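Local coordinates for ribosome-inactivating protein 3 (Zea mays, PDB 2PQG) that is a maize member of the ribosome-inactivating protein family, a single chain in which a mixed beta sheet packs against a group of alpha helices, at residues W51-L56 with S62-I67; Y73-R78 with T93-D98; A227-W230 with T235-I238; L244-K249 with A253-L258. All coordinates share one frame; numbering follows the deposited sequence.

Contacts 1 and 2 both involve the mixed sheet. Contact 1 pairs strands 51-57 and 62-68, and contact 2 lays a loop over the next strand, 74-78; their centres are 10 Å apart. Contacts 3 and 4, with centres 11 Å apart, touch each other on the far side of the chain from contact 1 and lie further from its centre. Contact 3 folds the loop after helix 220-232 back onto that helix; contact 4 closes the two ends of helix 249-252 together. Contact 1 is mainly backbone hydrogen bonding with a largely apolar face turned to a helix, contact 2 is purely apolar and buried, and contacts 3 and 4, partly buried, each combine one hydrogen bond with isoleucine packing.

Contact 1 (W51-L56 with S62-I67); sequences WLYTEL and SITLAI
Thr54 meets Leu65 through its hydroxyl: with chi1 at 60°, OG1 lies between the backbone N and the carbonyl carbon and comes within 3.4 Å of Leu65 CB. On the other face, Thr64 has CG2 anti to its N, which directs that methyl to 3.6 Å from Tyr53 CD2. Threonine suits both places, since its branching at CB favours extended backbone, and Thr64 also gains a methyl for packing. The hydroxyl of Thr54 is a polar atom packed against apolar ones, buried without a polar partner in the model.

Six backbone bonds join the antiparallel strands of this hairpin, two in each hydrogen-bonded pair: Leu52 with Ile67, Thr54 with Leu65, and Leu56 with Ile63. The bond from Leu52 N to Ile67 O, 2.8 Å long, is nearly straight (165°). Tyr53 opposite Ala66 and Glu55 opposite Thr64 form the non-hydrogen-bonded pairs. Trp51 CZ3 lies 4.0 Å from Ala66 CB; the small alanine lets the indole bring its edge up to the neighbouring strand.

Leu56 CD1 and Leu65 CD1, 3.8 Å apart, belong with Leu52, Ile63 and Ile67 to a largely aliphatic face, broken by Thr54. Helix 171-189 packs on that face, with Leu180, Val184 and Leu188 against it, while strand 2-7 flanks 51-56 and strand 74-78 flanks 62-67.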
loop_
_atom_site.group_PDB
_atom_site.type_symbol
_atom_site.label_atom_id
_atom_site.label_comp_id
_atom_site.label_asym_id
_atom_site.label_seq_id
_atom_site.Cartn_x
_atom_site.Cartn_y
_atom_site.Cartn_z
ATOM N N TRP A 51 -11.199 -8.582 -6.501
ATOM C CA TRP A 51 -10.890 -7.583 -5.486
ATOM C C TRP A 51 -10.647 -8.129 -4.094
ATOM O O TRP A 51 -11.379 -9.017 -3.631
ATOM C CB TRP A 51 -12.018 -6.564 -5.394
ATOM C CG TRP A 51 -12.164 -5.663 -6.591
ATOM C CD1 TRP A 51 -12.850 -5.918 -7.735
ATOM C CD2 TRP A 51 -11.572 -4.368 -6.757
ATOM N NE1 TRP A 51 -12.727 -4.860 -8.609
ATOM C CE2 TRP A 51 -11.944 -3.897 -8.032
ATOM C CE3 TRP A 51 -10.758 -3.562 -5.948
ATOM C CZ2 TRP A 51 -11.530 -2.659 -8.522
ATOM C CZ3 TRP A 51 -10.346 -2.329 -6.440
ATOM C CH2 TRP A 51 -10.734 -1.893 -7.717
ATOM N N LEU A 52 -9.590 -7.634 -3.448
ATOM C CA LEU A 52 -9.315 -7.999 -2.063
ATOM C C LEU A 52 -9.784 -6.791 -1.229
ATOM O O LEU A 52 -9.379 -5.646 -1.463
ATOM C CB LEU A 52 -7.825 -8.238 -1.786
ATOM C CG LEU A 52 -7.397 -8.091 -0.316
ATOM C CD1 LEU A 52 -8.192 -9.031 0.573
ATOM C CD2 LEU A 52 -5.906 -8.373 -0.204
ATOM N N TYR A 53 -10.673 -7.047 -0.277
ATOM C CA TYR A 53 -11.197 -6.012 0.614
ATOM C C TYR A 53 -10.685 -6.245 2.024
ATOM O O TYR A 53 -10.990 -7.268 2.642
ATOM C CB TYR A 53 -12.718 -6.048 0.674
ATOM C CG TYR A 53 -13.398 -5.287 -0.424
ATOM C CD1 TYR A 53 -13.053 -5.495 -1.754
ATOM C CD2 TYR A 53 -14.407 -4.369 -0.135
ATOM C CE1 TYR A 53 -13.699 -4.809 -2.780
ATOM C CE2 TYR A 53 -15.062 -3.674 -1.155
ATOM C CZ TYR A 53 -14.701 -3.900 -2.475
ATOM O OH TYR A 53 -15.333 -3.220 -3.490
ATOM N N THR A 54 -9.900 -5.306 2.536
ATOM C CA THR A 54 -9.398 -5.450 3.885
ATOM C C THR A 54 -10.020 -4.382 4.759
ATOM O O THR A 54 -9.909 -3.189 4.490
ATOM C CB THR A 54 -7.846 -5.377 3.935
ATOM O OG1 THR A 54 -7.389 -4.117 3.430
ATOM C CG2 THR A 54 -7.250 -6.485 3.092
ATOM N N GLU A 55 -10.713 -4.835 5.794
ATOM C CA GLU A 55 -11.354 -3.927 6.729
ATOM C C GLU A 55 -10.472 -3.728 7.950
ATOM O O GLU A 55 -10.243 -4.668 8.712
ATOM C CB GLU A 55 -12.711 -4.466 7.187
ATOM C CG GLU A 55 -13.574 -3.400 7.848
ATOM C CD GLU A 55 -14.683 -3.974 8.706
ATOM O OE1 GLU A 55 -15.358 -4.915 8.245
ATOM O OE2 GLU A 55 -14.884 -3.478 9.839
ATOM N N LEU A 56 -9.962 -2.512 8.122
ATOM C CA LEU A 56 -9.124 -2.199 9.268
ATOM C C LEU A 56 -9.979 -1.514 10.336
ATOM O O LEU A 56 -10.544 -0.435 10.119
ATOM C CB LEU A 56 -7.980 -1.275 8.855
ATOM C CG LEU A 56 -7.170 -1.738 7.643
ATOM C CD1 LEU A 56 -6.094 -0.693 7.322
ATOM C CD2 LEU A 56 -6.537 -3.082 7.929
ATOM N N SER A 62 -13.450 2.532 11.772
ATOM C CA SER A 62 -12.966 1.555 10.803
ATOM C C SER A 62 -13.087 2.038 9.358
ATOM O O SER A 62 -13.820 2.993 9.061
ATOM C CB SER A 62 -13.735 0.233 10.945
ATOM O OG SER A 62 -15.093 0.391 10.563
ATOM N N ILE A 63 -12.347 1.384 8.469
ATOM C CA ILE A 63 -12.392 1.694 7.049
ATOM C C ILE A 63 -12.116 0.423 6.263
ATOM O O ILE A 63 -11.464 -0.502 6.754
ATOM C CB ILE A 63 -11.347 2.759 6.623
ATOM C CG1 ILE A 63 -9.927 2.287 6.938
ATOM C CG2 ILE A 63 -11.651 4.073 7.292
ATOM C CD1 ILE A 63 -8.836 3.183 6.356
ATOM N N THR A 64 -12.624 0.370 5.040
ATOM C CA THR A 64 -12.391 -0.788 4.190
ATOM C C THR A 64 -11.491 -0.343 3.039
ATOM O O THR A 64 -11.701 0.721 2.454
ATOM C CB THR A 64 -13.707 -1.337 3.611
ATOM O OG1 THR A 64 -14.655 -1.527 4.670
ATOM C CG2 THR A 64 -13.461 -2.670 2.915
ATOM N N LEU A 65 -10.480 -1.149 2.726
ATOM C CA LEU A 65 -9.560 -0.825 1.634
ATOM C C LEU A 65 -9.889 -1.651 0.389
ATOM O O LEU A 65 -10.034 -2.868 0.469
ATOM C CB LEU A 65 -8.111 -1.104 2.057
ATOM C CG LEU A 65 -7.528 -0.427 3.302
ATOM C CD1 LEU A 65 -6.092 -0.917 3.502
ATOM C CD2 LEU A 65 -7.566 1.087 3.158
ATOM N N ALA A 66 -10.017 -0.990 -0.756
ATOM C CA ALA A 66 -10.315 -1.688 -2.009
ATOM C C ALA A 66 -9.008 -1.966 -2.749
ATOM O O ALA A 66 -8.410 -1.056 -3.330
ATOM C CB ALA A 66 -11.235 -0.837 -2.882
ATOM N N ILE A 67 -8.576 -3.223 -2.743
ATOM C CA ILE A 67 -7.323 -3.596 -3.385
ATOM C C ILE A 67 -7.459 -4.524 -4.592
ATOM O O ILE A 67 -8.128 -5.547 -4.525
ATOM C CB ILE A 67 -6.383 -4.271 -2.364
ATOM C CG1 ILE A 67 -6.053 -3.289 -1.240
ATOM C CG2 ILE A 67 -5.119 -4.749 -3.045
ATOM C CD1 ILE A 67 -5.425 -3.943 -0.021
#

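Contact 2 (Y73-R78 with T93-D98); sequences YLVGFR and THLLGD
Val75 and Gly76 of strand 74-78 lie opposite Leu95 and Leu96 of an irregular loop, with the CA atoms of Gly76 and Leu96 7.6 Å apart. That separation is too wide for strand pairing, and no hydrogen bond crosses. Val75 departs from extended geometry (psi -37°), and both Val75 N and Gly76 O bond to the backbone of Ala66. Two residues thus face one, as in a classic beta bulge. The bulge turns the Val75 side chain toward the loop, and Gly76 presents its bare CA on the same side.

Val75 carries the contact with CG1, which stands anti to its backbone N (chi1 -176°) and touches both leucines. Leu95 CD1 lies 4.1 Å from Val75 CG1, the two side chains crossing at about a right angle. Leu96 runs past Val75 in the opposite direction and brings CD2 equally near to CG1. The other branch of Leu96, CD1, sits 3.9 Å from Gly76 CA. Glycine suits this place because its bare CA lets the Leu96 methyl come in where a CB would otherwise point. Trp51 also packs on Val75, from the hairpin strand 51-57.

Beside the apolar contact, the two carboxylate oxygens of Glu86 accept hydrogen bonds from the N atoms of Leu95 and Leu96. With no polar pair across it, the contact rests on van der Waals packing and the burial of apolar surface, and the two hydrogen bonds to Glu86 give the loop backbone a directional hold.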
loop_
_atom_site.group_PDB
_atom_site.type_symbol
_atom_site.label_atom_id
_atom_site.label_comp_id
_atom_site.label_asym_id
_atom_site.label_seq_id
_atom_site.Cartn_x
_atom_site.Cartn_y
_atom_site.Cartn_z
ATOM N N TYR A 73 -2.570 -3.541 -5.370
ATOM C CA TYR A 73 -2.457 -2.138 -5.022
ATOM C C TYR A 73 -3.787 -1.504 -4.685
ATOM O O TYR A 73 -4.819 -1.852 -5.251
ATOM C CB TYR A 73 -1.800 -1.356 -6.150
ATOM C CG TYR A 73 -0.973 -0.196 -5.648
ATOM C CD1 TYR A 73 0.248 -0.416 -5.014
ATOM C CD2 TYR A 73 -1.409 1.120 -5.804
ATOM C CE1 TYR A 73 1.019 0.647 -4.549
ATOM C CE2 TYR A 73 -0.648 2.191 -5.340
ATOM C CZ TYR A 73 0.566 1.948 -4.717
ATOM O OH TYR A 73 1.333 3.006 -4.283
ATOM N N LEU A 74 -3.739 -0.551 -3.763
ATOM C CA LEU A 74 -4.923 0.169 -3.294
ATOM C C LEU A 74 -5.553 1.069 -4.355
ATOM O O LEU A 74 -4.854 1.825 -5.028
ATOM C CB LEU A 74 -4.534 1.014 -2.081
ATOM C CG LEU A 74 -5.591 1.833 -1.356
ATOM C CD1 LEU A 74 -6.586 0.915 -0.686
ATOM C CD2 LEU A 74 -4.906 2.695 -0.320
ATOM N N VAL A 75 -6.871 0.992 -4.504
ATOM C CA VAL A 75 -7.563 1.828 -5.480
ATOM C C VAL A 75 -8.354 2.900 -4.743
ATOM O O VAL A 75 -8.452 4.039 -5.198
ATOM C CB VAL A 75 -8.540 1.017 -6.349
ATOM C CG1 VAL A 75 -9.153 1.909 -7.414
ATOM C CG2 VAL A 75 -7.816 -0.152 -6.989
ATOM N N GLY A 76 -8.915 2.527 -3.596
ATOM C CA GLY A 76 -9.692 3.470 -2.813
ATOM C C GLY A 76 -10.067 2.892 -1.466
ATOM O O GLY A 76 -9.693 1.764 -1.143
ATOM N N PHE A 77 -10.816 3.659 -0.683
ATOM C CA PHE A 77 -11.248 3.214 0.637
ATOM C C PHE A 77 -12.659 3.717 0.961
ATOM O O PHE A 77 -13.095 4.757 0.457
ATOM C CB PHE A 77 -10.250 3.686 1.700
ATOM C CG PHE A 77 -10.261 5.175 1.939
ATOM C CD1 PHE A 77 -11.033 5.725 2.957
ATOM C CD2 PHE A 77 -9.476 6.026 1.168
ATOM C CE1 PHE A 77 -11.026 7.097 3.202
ATOM C CE2 PHE A 77 -9.466 7.403 1.406
ATOM C CZ PHE A 77 -10.240 7.935 2.429
ATOM N N ARG A 78 -13.361 2.970 1.808
ATOM C CA ARG A 78 -14.723 3.298 2.204
ATOM C C ARG A 78 -14.809 3.754 3.670
ATOM O O ARG A 78 -14.237 3.128 4.563
ATOM C CB ARG A 78 -15.606 2.068 1.970
ATOM C CG ARG A 78 -17.080 2.234 2.311
ATOM C CD ARG A 78 -17.827 0.906 2.157
ATOM N NE ARG A 78 -19.207 0.995 2.629
ATOM C CZ ARG A 78 -19.561 1.112 3.908
ATOM N NH1 ARG A 78 -18.634 1.147 4.860
ATOM N NH2 ARG A 78 -20.844 1.217 4.234
ATOM N N THR A 93 -11.378 7.790 -15.019
ATOM C CA THR A 93 -12.442 6.803 -15.051
ATOM C C THR A 93 -12.470 6.002 -13.757
ATOM O O THR A 93 -11.476 5.394 -13.373
ATOM C CB THR A 93 -12.251 5.865 -16.276
ATOM O OG1 THR A 93 -12.696 6.548 -17.458
ATOM C CG2 THR A 93 -13.019 4.556 -16.110
ATOM N N HIS A 94 -13.609 6.021 -13.080
ATOM C CA HIS A 94 -13.758 5.297 -11.829
ATOM C C HIS A 94 -13.757 3.789 -11.992
ATOM O O HIS A 94 -14.414 3.254 -12.887
ATOM C CB HIS A 94 -15.060 5.690 -11.126
ATOM C CG HIS A 94 -14.969 6.923 -10.282
ATOM N ND1 HIS A 94 -15.607 8.103 -10.604
ATOM C CD2 HIS A 94 -14.313 7.156 -9.123
ATOM C CE1 HIS A 94 -15.343 9.011 -9.680
ATOM N NE2 HIS A 94 -14.559 8.460 -8.770
ATOM N N LEU A 95 -12.987 3.106 -11.148
ATOM C CA LEU A 95 -12.975 1.646 -11.153
ATOM C C LEU A 95 -13.987 1.247 -10.056
ATOM O O LEU A 95 -14.657 0.215 -10.159
ATOM C CB LEU A 95 -11.595 1.071 -10.800
ATOM C CG LEU A 95 -10.491 1.384 -11.810
ATOM C CD1 LEU A 95 -9.188 0.787 -11.328
ATOM C CD2 LEU A 95 -10.863 0.829 -13.180
ATOM N N LEU A 96 -14.104 2.060 -9.003
ATOM C CA LEU A 96 -15.042 1.783 -7.916
ATOM C C LEU A 96 -16.471 2.157 -8.313
ATOM O O LEU A 96 -16.699 3.086 -9.098
ATOM C CB LEU A 96 -14.658 2.573 -6.665
ATOM C CG LEU A 96 -13.215 2.409 -6.169
ATOM C CD1 LEU A 96 -13.027 3.159 -4.842
ATOM C CD2 LEU A 96 -12.899 0.928 -5.990
ATOM N N GLY A 97 -17.432 1.410 -7.784
ATOM C CA GLY A 97 -18.832 1.699 -8.033
ATOM C C GLY A 97 -19.357 2.325 -6.745
ATOM O O GLY A 97 -18.574 2.646 -5.846
ATOM N N ASP A 98 -20.669 2.511 -6.644
ATOM C CA ASP A 98 -21.297 3.082 -5.445
ATOM C C ASP A 98 -21.058 4.558 -5.196
ATOM O O ASP A 98 -20.844 4.951 -4.053
ATOM C CB ASP A 98 -20.883 2.309 -4.183
ATOM C CG ASP A 98 -21.596 0.970 -4.045
ATOM O OD1 ASP A 98 -22.479 0.669 -4.878
ATOM O OD2 ASP A 98 -21.274 0.224 -3.093
#

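Contact 3 (A227-W230 with T235-I238); sequences AFEW and TAVI
Trp230, near the end of helix 220-232, meets Ala236 and Ile238 of the loop linking two consecutive helices; Ile238 is the N-cap residue of the second, 239-242. A chi1 of -85° carries the indole out beside the backbone N, and chi2 of -39° rotates it so that one face meets Ile238.

Ile238 comes from the opposite direction and ends on that face. Its CD1 makes a CH-pi contact, 3.7 Å from the centroid of the six-membered ring, and is displaced toward the rim, so that it lies 3.4 Å from Trp230 CE2. CG1 follows over CZ2 at the same distance. The CG1-CD1 arm of isoleucine, the longer of its two branches, is slim enough to lie over the ring.

Glu229 stretches out from the helix, with CG anti to its N, and reaches the same methyl from the opposite direction, OE2 ending 3.7 Å from Ile238 CD1. Its OE1 approaches Ala236 CB, a small side chain that lets the loop pass close.

Tryptophan adds one donor to its broad face: NE1-H points at Ala236 O at 2.8 Å, at 167°, with the oxygen almost in the ring plane.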
loop_
_atom_site.group_PDB
_atom_site.type_symbol
_atom_site.label_atom_id
_atom_site.label_comp_id
_atom_site.label_asym_id
_atom_site.label_seq_id
_atom_site.Cartn_x
_atom_site.Cartn_y
_atom_site.Cartn_z
ATOM N N ALA A 227 11.999 -12.117 -12.003
ATOM C CA ALA A 227 11.535 -13.391 -11.471
ATOM C C ALA A 227 11.272 -14.334 -12.634
ATOM O O ALA A 227 11.648 -15.509 -12.596
ATOM C CB ALA A 227 10.271 -13.192 -10.654
ATOM N N PHE A 228 10.631 -13.803 -13.671
ATOM C CA PHE A 228 10.317 -14.582 -14.866
ATOM C C PHE A 228 11.560 -14.884 -15.708
ATOM O O PHE A 228 11.677 -15.969 -16.284
ATOM C CB PHE A 228 9.276 -13.855 -15.723
ATOM C CG PHE A 228 7.855 -14.094 -15.284
ATOM C CD1 PHE A 228 7.354 -13.522 -14.114
ATOM C CD2 PHE A 228 7.014 -14.902 -16.045
ATOM C CE1 PHE A 228 6.041 -13.760 -13.709
ATOM C CE2 PHE A 228 5.702 -15.146 -15.647
ATOM C CZ PHE A 228 5.213 -14.572 -14.480
ATOM N N GLU A 229 12.483 -13.927 -15.781
ATOM C CA GLU A 229 13.712 -14.133 -16.538
ATOM C C GLU A 229 14.558 -15.232 -15.897
ATOM O O GLU A 229 15.202 -16.011 -16.598
ATOM C CB GLU A 229 14.537 -12.846 -16.607
ATOM C CG GLU A 229 15.928 -13.068 -17.196
ATOM C CD GLU A 229 16.725 -11.790 -17.378
ATOM O OE1 GLU A 229 17.939 -11.896 -17.668
ATOM O OE2 GLU A 229 16.146 -10.686 -17.239
ATOM N N TRP A 230 14.561 -15.278 -14.564
ATOM C CA TRP A 230 15.334 -16.278 -13.840
ATOM C C TRP A 230 14.679 -17.642 -13.920
ATOM O O TRP A 230 15.306 -18.666 -13.627
ATOM C CB TRP A 230 15.552 -15.849 -12.380
ATOM C CG TRP A 230 16.740 -14.944 -12.213
ATOM C CD1 TRP A 230 17.941 -15.033 -12.858
ATOM C CD2 TRP A 230 16.849 -13.837 -11.314
ATOM N NE1 TRP A 230 18.793 -14.048 -12.414
ATOM C CE2 TRP A 230 18.148 -13.298 -11.468
ATOM C CE3 TRP A 230 15.977 -13.248 -10.391
ATOM C CZ2 TRP A 230 18.595 -12.199 -10.734
ATOM C CZ3 TRP A 230 16.425 -12.151 -9.660
ATOM C CH2 TRP A 230 17.724 -11.640 -9.839
ATOM N N THR A 235 20.857 -18.425 -14.185
ATOM C CA THR A 235 22.213 -18.003 -13.958
ATOM C C THR A 235 22.443 -16.592 -14.455
ATOM O O THR A 235 23.456 -15.976 -14.145
ATOM C CB THR A 235 23.208 -18.951 -14.680
ATOM O OG1 THR A 235 22.784 -19.165 -16.041
ATOM C CG2 THR A 235 23.292 -20.282 -13.962
ATOM N N ALA A 236 21.494 -16.076 -15.218
ATOM C CA ALA A 236 21.618 -14.738 -15.778
ATOM C C ALA A 236 21.866 -13.656 -14.743
ATOM O O ALA A 236 21.255 -13.666 -13.673
ATOM C CB ALA A 236 20.360 -14.393 -16.596
ATOM N N VAL A 237 22.777 -12.732 -15.057
ATOM C CA VAL A 237 23.058 -11.612 -14.168
ATOM C C VAL A 237 22.141 -10.473 -14.631
ATOM O O VAL A 237 21.985 -10.224 -15.841
ATOM C CB VAL A 237 24.536 -11.165 -14.219
ATOM C CG1 VAL A 237 24.906 -10.728 -15.611
ATOM C CG2 VAL A 237 24.741 -10.041 -13.224
ATOM N N ILE A 238 21.560 -9.765 -13.665
ATOM C CA ILE A 238 20.603 -8.708 -13.946
ATOM C C ILE A 238 21.004 -7.348 -13.413
ATOM O O ILE A 238 20.877 -7.079 -12.217
ATOM C CB ILE A 238 19.232 -9.100 -13.364
ATOM C CG1 ILE A 238 18.903 -10.553 -13.747
ATOM C CG2 ILE A 238 18.144 -8.166 -13.865
ATOM C CD1 ILE A 238 17.413 -10.857 -13.782
#

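Contact 4 (L244-K249 with A253-L258); sequences LGIKDK and ARIVAL
Ile255 and Ile246 meet tip to tip across a short helical turn, and they are the two residues with the most surface buried here. The CD1 methyls are 3.4 Å apart, and Ile255 CD1 also lies 3.6 Å from Ile246 CG1. Both side chains hold CG1 anti to the carbonyl carbon, with a further extended torsion, which carries the methyl well out from each backbone. Isoleucine suits this bridging because the two extended arms together span the 9.0 Å between the CA atoms of Ile246 and Ile255. Gln216 of helix 211-217 lies against both.

Lys249 contributes through its backbone. Its O accepts from Ala253 N at 2.9 Å, a bent bond of 131° between residues four apart, as in an alpha helix. The small Ala253 side chain packs beside that carbonyl, while the CB of Lys249 points away from 253-258 and its NZ hydrogen-bonds Trp230 O.

Two caps fall within 244-249: Gly245, with positive phi, closes the preceding helix in a Schellman motif, and Asp248 is the N-cap of 249-252, its OD1 accepting from Glu251 N. The whole is a short N-capped helix, 249-252, whose flanking segments are closed together by an isoleucine pair.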
loop_
_atom_site.group_PDB
_atom_site.type_symbol
_atom_site.label_atom_id
_atom_site.label_comp_id
_atom_site.label_asym_id
_atom_site.label_seq_id
_atom_site.Cartn_x
_atom_site.Cartn_y
_atom_site.Cartn_z
ATOM N N LEU A 244 20.003 -2.945 -7.451
ATOM C CA LEU A 244 19.192 -2.897 -6.241
ATOM C C LEU A 244 19.681 -3.706 -5.062
ATOM O O LEU A 244 19.022 -3.751 -4.017
ATOM C CB LEU A 244 17.765 -3.312 -6.610
ATOM C CG LEU A 244 16.956 -2.374 -7.524
ATOM C CD1 LEU A 244 15.799 -3.113 -8.173
ATOM C CD2 LEU A 244 16.453 -1.190 -6.702
ATOM N N GLY A 245 20.833 -4.334 -5.237
ATOM C CA GLY A 245 21.379 -5.166 -4.188
ATOM C C GLY A 245 20.785 -6.573 -4.277
ATOM O O GLY A 245 20.669 -7.255 -3.255
ATOM N N ILE A 246 20.377 -7.011 -5.480
ATOM C CA ILE A 246 19.813 -8.354 -5.686
ATOM C C ILE A 246 20.571 -8.958 -6.853
ATOM O O ILE A 246 20.653 -8.375 -7.954
ATOM C CB ILE A 246 18.312 -8.302 -5.897
ATOM C CG1 ILE A 246 17.712 -7.301 -4.901
ATOM C CG2 ILE A 246 17.749 -9.695 -5.633
ATOM C CD1 ILE A 246 16.235 -7.081 -5.117
ATOM N N LYS A 247 21.130 -10.143 -6.629
ATOM C CA LYS A 247 21.965 -10.795 -7.632
ATOM C C LYS A 247 21.231 -11.951 -8.307
ATOM O O LYS A 247 21.235 -12.073 -9.531
ATOM C CB LYS A 247 23.267 -11.296 -7.003
ATOM C CG LYS A 247 23.241 -11.351 -5.484
ATOM C CD LYS A 247 24.520 -11.958 -4.932
ATOM C CE LYS A 247 25.368 -10.910 -4.228
ATOM N NZ LYS A 247 26.822 -11.211 -4.336
ATOM N N ASP A 248 20.601 -12.796 -7.497
ATOM C CA ASP A 248 20.114 -14.085 -7.955
ATOM C C ASP A 248 18.740 -14.385 -7.367
ATOM O O ASP A 248 18.354 -13.795 -6.351
ATOM C CB ASP A 248 21.096 -15.233 -7.666
ATOM C CG ASP A 248 21.561 -15.260 -6.254
ATOM O OD1 ASP A 248 20.753 -14.960 -5.352
ATOM O OD2 ASP A 248 22.738 -15.594 -6.030
ATOM N N LYS A 249 18.001 -15.291 -8.006
ATOM C CA LYS A 249 16.652 -15.613 -7.560
ATOM C C LYS A 249 16.577 -15.958 -6.088
ATOM O O LYS A 249 15.545 -15.744 -5.449
ATOM C CB LYS A 249 16.031 -16.747 -8.400
ATOM C CG LYS A 249 16.463 -18.162 -8.044
ATOM C CD LYS A 249 15.357 -19.210 -8.306
ATOM C CE LYS A 249 14.804 -19.193 -9.737
ATOM N NZ LYS A 249 15.815 -19.489 -10.802
ATOM N N ALA A 253 14.115 -14.284 -3.410
ATOM C CA ALA A 253 13.118 -15.038 -2.661
ATOM C C ALA A 253 13.020 -14.547 -1.215
ATOM O O ALA A 253 12.047 -14.820 -0.507
ATOM C CB ALA A 253 13.450 -16.525 -2.692
ATOM N N ARG A 254 14.023 -13.812 -0.767
ATOM C CA ARG A 254 14.034 -13.279 0.596
ATOM C C ARG A 254 13.436 -11.875 0.609
ATOM O O ARG A 254 13.326 -11.243 1.667
ATOM C CB ARG A 254 15.468 -13.166 1.093
ATOM C CG ARG A 254 16.032 -14.400 1.742
ATOM C CD ARG A 254 16.579 -14.096 3.131
ATOM N NE ARG A 254 15.520 -13.791 4.094
ATOM C CZ ARG A 254 15.720 -13.607 5.397
ATOM N NH1 ARG A 254 16.944 -13.697 5.902
ATOM N NH2 ARG A 254 14.697 -13.341 6.199
ATOM N N ILE A 255 12.989 -11.417 -0.553
ATOM C CA ILE A 255 12.530 -10.057 -0.733
ATOM C C ILE A 255 11.095 -9.879 -1.183
ATOM O O ILE A 255 10.339 -9.131 -0.572
ATOM C CB ILE A 255 13.497 -9.390 -1.751
ATOM C CG1 ILE A 255 14.892 -9.209 -1.134
ATOM C CG2 ILE A 255 12.954 -8.080 -2.257
ATOM C CD1 ILE A 255 15.919 -8.649 -2.100
ATOM N N VAL A 256 10.759 -10.529 -2.291
ATOM C CA VAL A 256 9.402 -10.464 -2.819
ATOM C C VAL A 256 8.671 -11.755 -2.478
ATOM O O VAL A 256 9.233 -12.848 -2.562
ATOM C CB VAL A 256 9.367 -10.262 -4.348
ATOM C CG1 VAL A 256 9.617 -8.802 -4.678
ATOM C CG2 VAL A 256 10.408 -11.143 -5.009
ATOM N N ALA A 257 7.411 -11.620 -2.080
ATOM C CA ALA A 257 6.592 -12.768 -1.711
ATOM C C ALA A 257 5.665 -13.139 -2.856
ATOM O O ALA A 257 5.432 -14.315 -3.108
ATOM C CB ALA A 257 5.782 -12.453 -0.449
ATOM N N LEU A 258 5.147 -12.135 -3.555
ATOM C CA LEU A 258 4.250 -12.372 -4.679
ATOM C C LEU A 258 4.683 -11.558 -5.898
ATOM O O LEU A 258 4.857 -10.338 -5.809
ATOM C CB LEU A 258 2.823 -11.993 -4.295
ATOM C CG LEU A 258 2.208 -12.708 -3.088
ATOM C CD1 LEU A 258 0.950 -11.960 -2.658
ATOM C CD2 LEU A 258 1.902 -14.159 -3.429
#